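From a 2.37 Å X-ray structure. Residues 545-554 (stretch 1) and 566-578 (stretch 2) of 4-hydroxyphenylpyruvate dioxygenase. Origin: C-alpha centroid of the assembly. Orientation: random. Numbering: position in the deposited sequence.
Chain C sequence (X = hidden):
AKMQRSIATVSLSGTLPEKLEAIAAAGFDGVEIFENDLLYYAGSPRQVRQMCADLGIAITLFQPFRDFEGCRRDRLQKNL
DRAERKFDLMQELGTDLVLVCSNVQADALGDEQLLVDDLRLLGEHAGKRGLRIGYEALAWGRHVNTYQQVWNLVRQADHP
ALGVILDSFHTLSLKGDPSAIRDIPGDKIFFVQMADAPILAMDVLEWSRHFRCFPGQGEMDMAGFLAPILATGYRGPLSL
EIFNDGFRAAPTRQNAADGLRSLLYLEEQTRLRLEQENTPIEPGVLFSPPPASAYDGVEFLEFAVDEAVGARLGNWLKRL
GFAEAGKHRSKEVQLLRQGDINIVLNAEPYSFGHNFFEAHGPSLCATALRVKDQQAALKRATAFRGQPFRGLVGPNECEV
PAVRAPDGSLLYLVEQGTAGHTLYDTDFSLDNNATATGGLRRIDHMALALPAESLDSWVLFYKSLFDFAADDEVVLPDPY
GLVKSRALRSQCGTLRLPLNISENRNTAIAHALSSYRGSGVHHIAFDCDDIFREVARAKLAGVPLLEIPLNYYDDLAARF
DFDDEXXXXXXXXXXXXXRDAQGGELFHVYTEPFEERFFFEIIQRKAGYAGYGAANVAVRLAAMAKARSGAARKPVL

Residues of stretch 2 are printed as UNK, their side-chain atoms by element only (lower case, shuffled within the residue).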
# COMPACT_ATOMS: atom_id res chain seq x y z
N LEU C 545 -24.96 21.60 11.17
CA LEU C 545 -25.35 20.26 11.61
C LEU C 545 -26.25 19.61 10.56
O LEU C 545 -26.97 20.28 9.81
CB LEU C 545 -26.06 20.34 12.96
CG LEU C 545 -25.27 21.04 14.06
CD1 LEU C 545 -26.22 21.49 15.16
CD2 LEU C 545 -24.19 20.13 14.63
N LEU C 546 -26.22 18.27 10.53
CA LEU C 546 -26.91 17.53 9.48
C LEU C 546 -28.42 17.52 9.69
O LEU C 546 -28.91 17.53 10.82
CB LEU C 546 -26.40 16.10 9.42
CG LEU C 546 -24.90 15.91 9.27
CD1 LEU C 546 -24.55 14.44 9.28
CD2 LEU C 546 -24.43 16.56 7.98
N GLU C 547 -29.15 17.47 8.58
CA GLU C 547 -30.59 17.25 8.59
C GLU C 547 -30.88 15.77 8.48
O GLU C 547 -30.42 15.10 7.54
CB GLU C 547 -31.27 18.00 7.43
CG GLU C 547 -32.76 17.69 7.30
CD GLU C 547 -33.43 18.52 6.22
OE1 GLU C 547 -33.01 19.68 6.02
OE2 GLU C 547 -34.36 18.00 5.57
N ILE C 548 -31.65 15.25 9.43
CA ILE C 548 -31.95 13.82 9.51
C ILE C 548 -33.35 13.60 8.94
O ILE C 548 -34.28 14.31 9.35
CB ILE C 548 -31.86 13.31 10.96
CG1 ILE C 548 -30.48 13.64 11.55
CG2 ILE C 548 -32.10 11.81 11.01
CD1 ILE C 548 -29.32 13.12 10.73
N PRO C 549 -33.54 12.66 8.02
CA PRO C 549 -34.84 12.51 7.38
C PRO C 549 -35.90 12.01 8.35
O PRO C 549 -35.60 11.41 9.39
CB PRO C 549 -34.58 11.49 6.26
CG PRO C 549 -33.10 11.49 6.07
CD PRO C 549 -32.52 11.79 7.41
N LEU C 550 -37.16 12.26 7.99
CA LEU C 550 -38.27 11.91 8.86
C LEU C 550 -38.36 10.40 9.07
O LEU C 550 -38.67 9.93 10.17
CB LEU C 550 -39.58 12.45 8.28
CG LEU C 550 -40.72 12.89 9.20
CD1 LEU C 550 -41.81 13.58 8.39
CD2 LEU C 550 -41.31 11.72 9.99
N ASN C 551 -38.09 9.62 8.02
CA ASN C 551 -38.22 8.17 8.11
C ASN C 551 -37.30 7.57 9.17
O ASN C 551 -37.60 6.48 9.68
CB ASN C 551 -37.94 7.53 6.74
CG ASN C 551 -36.62 7.96 6.14
OD1 ASN C 551 -35.61 8.07 6.84
ND2 ASN C 551 -36.61 8.20 4.84
N TYR C 552 -36.20 8.24 9.51
CA TYR C 552 -35.35 7.78 10.60
C TYR C 552 -36.10 7.80 11.92
O TYR C 552 -36.00 6.86 12.72
CB TYR C 552 -34.09 8.63 10.68
CG TYR C 552 -33.23 8.35 11.89
CD1 TYR C 552 -32.40 7.24 11.93
CD2 TYR C 552 -33.24 9.20 12.99
CE1 TYR C 552 -31.61 6.97 13.03
CE2 TYR C 552 -32.45 8.94 14.10
CZ TYR C 552 -31.63 7.82 14.11
OH TYR C 552 -30.85 7.56 15.20
N TYR C 553 -36.86 8.87 12.18
CA TYR C 553 -37.59 8.98 13.44
C TYR C 553 -38.87 8.17 13.43
O TYR C 553 -39.33 7.74 14.49
CB TYR C 553 -37.86 10.46 13.74
CG TYR C 553 -36.59 11.25 13.84
CD1 TYR C 553 -35.81 11.22 14.99
CD2 TYR C 553 -36.15 12.03 12.77
CE1 TYR C 553 -34.63 11.93 15.08
CE2 TYR C 553 -34.97 12.75 12.85
CZ TYR C 553 -34.22 12.70 14.01
OH TYR C 553 -33.05 13.41 14.10
N ASP C 554 -39.47 7.96 12.25
CA ASP C 554 -40.55 6.99 12.14
C ASP C 554 -40.06 5.60 12.50
O ASP C 554 -40.78 4.81 13.13
CB ASP C 554 -41.13 6.99 10.73
CG ASP C 554 -41.94 8.24 10.43
OD1 ASP C 554 -42.49 8.83 11.37
OD2 ASP C 554 -42.01 8.61 9.24
N UNK C 566 -41.37 13.47 23.42
CA UNK C 566 -39.91 13.44 23.40
C UNK C 566 -39.35 13.17 22.01
O UNK C 566 -38.39 13.83 21.60
c UNK C 566 -37.90 12.34 24.48
c UNK C 566 -37.19 13.37 25.08
c UNK C 566 -35.12 12.24 24.66
c UNK C 566 -35.81 13.32 25.17
c UNK C 566 -39.39 12.38 24.38
c UNK C 566 -35.81 11.20 24.06
c UNK C 566 -37.19 11.25 23.98
N UNK C 567 -39.94 12.23 21.27
CA UNK C 567 -39.36 11.86 19.99
C UNK C 567 -39.53 12.97 18.97
O UNK C 567 -38.65 13.18 18.12
c UNK C 567 -40.41 10.70 16.86
c UNK C 567 -39.76 8.53 18.02
c UNK C 567 -39.65 10.07 18.05
c UNK C 567 -40.02 10.57 19.46
N UNK C 568 -40.63 13.72 19.04
CA UNK C 568 -40.82 14.85 18.14
C UNK C 568 -39.81 15.95 18.39
O UNK C 568 -39.51 16.72 17.48
c UNK C 568 -42.24 15.39 18.25
o UNK C 568 -42.41 16.13 19.45
N UNK C 569 -39.27 16.03 19.61
CA UNK C 569 -38.18 16.97 19.88
C UNK C 569 -36.89 16.49 19.22
O UNK C 569 -36.18 17.29 18.60
c UNK C 569 -39.03 17.94 23.55
o UNK C 569 -40.04 18.29 24.20
c UNK C 569 -38.00 17.15 21.38
o UNK C 569 -37.96 17.59 24.09
c UNK C 569 -39.12 17.94 22.04
N UNK C 570 -36.58 15.20 19.33
CA UNK C 570 -35.42 14.65 18.65
C UNK C 570 -35.49 14.90 17.15
O UNK C 570 -34.49 15.25 16.52
c UNK C 570 -33.61 13.06 20.79
c UNK C 570 -35.07 12.79 20.41
c UNK C 570 -35.29 13.15 18.94
c UNK C 570 -35.40 11.32 20.62
N UNK C 571 -36.67 14.73 16.56
CA UNK C 571 -36.82 14.97 15.13
C UNK C 571 -36.63 16.44 14.80
O UNK C 571 -36.06 16.79 13.76
c UNK C 571 -38.20 14.48 14.66
N UNK C 572 -37.10 17.34 15.68
CA UNK C 572 -36.92 18.76 15.43
C UNK C 572 -35.48 19.19 15.62
O UNK C 572 -35.01 20.11 14.93
c UNK C 572 -37.91 21.03 15.91
c UNK C 572 -38.03 23.68 15.05
c UNK C 572 -37.82 19.59 16.35
c UNK C 572 -37.20 23.33 16.10
c UNK C 572 -37.14 22.02 16.52
c UNK C 572 -38.78 22.71 14.42
c UNK C 572 -38.71 21.40 14.84
o UNK C 572 -38.09 24.98 14.63
N UNK C 573 -34.74 18.55 16.53
CA UNK C 573 -33.36 18.90 16.80
C UNK C 573 -32.37 18.05 16.02
O UNK C 573 -31.16 18.15 16.27
c UNK C 573 -35.60 20.72 20.37
c UNK C 573 -33.50 21.87 20.48
c UNK C 573 -35.03 19.77 19.56
c UNK C 573 -32.94 20.90 19.67
c UNK C 573 -33.69 19.84 19.19
o UNK C 573 -35.41 22.73 21.64
c UNK C 573 -34.84 21.77 20.83
c UNK C 573 -33.07 18.78 18.30
N UNK C 574 -32.85 17.22 15.09
CA UNK C 574 -31.99 16.39 14.24
C UNK C 574 -30.99 15.59 15.07
O UNK C 574 -29.83 15.43 14.70
o UNK C 574 -32.90 17.11 11.42
n UNK C 574 -32.32 19.16 12.15
c UNK C 574 -31.28 17.24 13.19
c UNK C 574 -32.24 17.84 12.17
N UNK C 575 -31.45 15.08 16.21
CA UNK C 575 -30.60 14.30 17.10
C UNK C 575 -30.70 12.83 16.72
O UNK C 575 -31.81 12.31 16.50
c UNK C 575 -30.83 15.98 18.95
c UNK C 575 -30.16 13.64 19.49
c UNK C 575 -30.99 14.52 18.57
N UNK C 576 -29.56 12.16 16.66
CA UNK C 576 -29.48 10.73 16.40
C UNK C 576 -29.40 9.97 17.72
O UNK C 576 -28.92 10.50 18.73
c UNK C 576 -28.27 10.42 15.52
c UNK C 576 -28.32 11.07 14.14
c UNK C 576 -26.95 11.13 13.51
c UNK C 576 -29.28 10.32 13.23
N UNK C 577 -29.86 8.72 17.71
CA UNK C 577 -30.13 8.00 18.94
C UNK C 577 -29.60 6.57 18.85
O UNK C 577 -29.59 5.96 17.78
c UNK C 577 -32.56 5.93 20.35
c UNK C 577 -31.63 7.99 19.25
c UNK C 577 -32.93 5.19 21.47
c UNK C 577 -32.75 5.73 22.72
c UNK C 577 -32.21 7.00 22.87
c UNK C 577 -31.85 7.72 21.75
c UNK C 577 -32.02 7.20 20.47
o UNK C 577 -33.11 5.01 23.83
N UNK C 578 -29.17 6.06 20.00
CA UNK C 578 -28.80 4.66 20.16
C UNK C 578 -29.02 4.26 21.62
O UNK C 578 -28.95 5.10 22.52
o UNK C 578 -27.89 2.16 19.16
c UNK C 578 -27.03 2.92 19.64
c UNK C 578 -27.35 4.40 19.75
o UNK C 578 -25.92 2.52 20.05

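Position 566 carries one carbon and then a ring of six carbons with no heteroatom: Phe-566, which stays clear of stretch 1. Position 567 has four carbons forked at the second, one terminal carbon touching the carbonyl of Tyr-553. This is Leu-567; its CB points sideways, but the fork brings its end nearer, so that CD1 lies 3.6 Å from Tyr-553 O and CD2 lies 4.0 Å from Tyr-553 CB. Position 568, one carbon and one oxygen, is Ser-568, directed away on the exposed side of the helix. Position 569 shows three carbons, the third bearing two oxygens: Glu-569, out of reach of stretch 1.

Position 570 again has four carbons forked at the second. It is Leu-570, buried, whose CB touches Tyr-553 CE1 at 4.1 Å while its end leads away. At position 571 a single carbon marks Ala-571. The small side chain suits a close approach: CA sits 3.5 Å from the centroid of the Tyr-553 ring, almost on the ring normal, in a CH-pi contact, and CB is 3.7 Å from Tyr-553 CG.

Positions 572 and 573 each hold one carbon and a six-carbon ring bearing an oxygen. They are Tyr-572 and Tyr-573, both pointing away from stretch 1; the second is the first residue to leave helical phi/psi.

Position 574 has two carbons, the second with two further atoms, one oxygen and one nitrogen, hence Asn-574. Its positive phi and psi (51°/40°) are a conformation asparagine tolerates well, and its amide offers an acceptor: Ile-548 N donates to OD1 at 3.0 Å, nearly linearly. Position 575 has three carbons, one carrying the other two: Val-575, buried, with its side chain directed away and its carbonyl left to face the tyrosines.

Position 576, four carbons forked at the second, has a terminal carbon over one face of the Tyr-552 ring. In Leu-576 this is CD2, 3.9 Å from the ring centroid and 3.8 Å from Ile-548 CD1, so one methyl serves both neighbours. Position 577, one carbon, then a ring of six carbons bearing one oxygen, is Tyr-577; its backbone N donates to Tyr-552 OH at 2.9 Å, while its ring leads away. Position 578, two carbons and two oxygens, is Asp-578, beyond contact.

The contact thus works through two tyrosines. Tyr-553 lays its ring against the nearly antiparallel helix at Ala-571 and donates from OH to Val-575 O at 2.9 Å; Tyr-552 packs on Leu-576 and accepts from the strand backbone. Asn-574, at the turn between helix and strand, ties down the loop at Ile-548.

Stretch 2 566-578: FLSELAYYNVLYD
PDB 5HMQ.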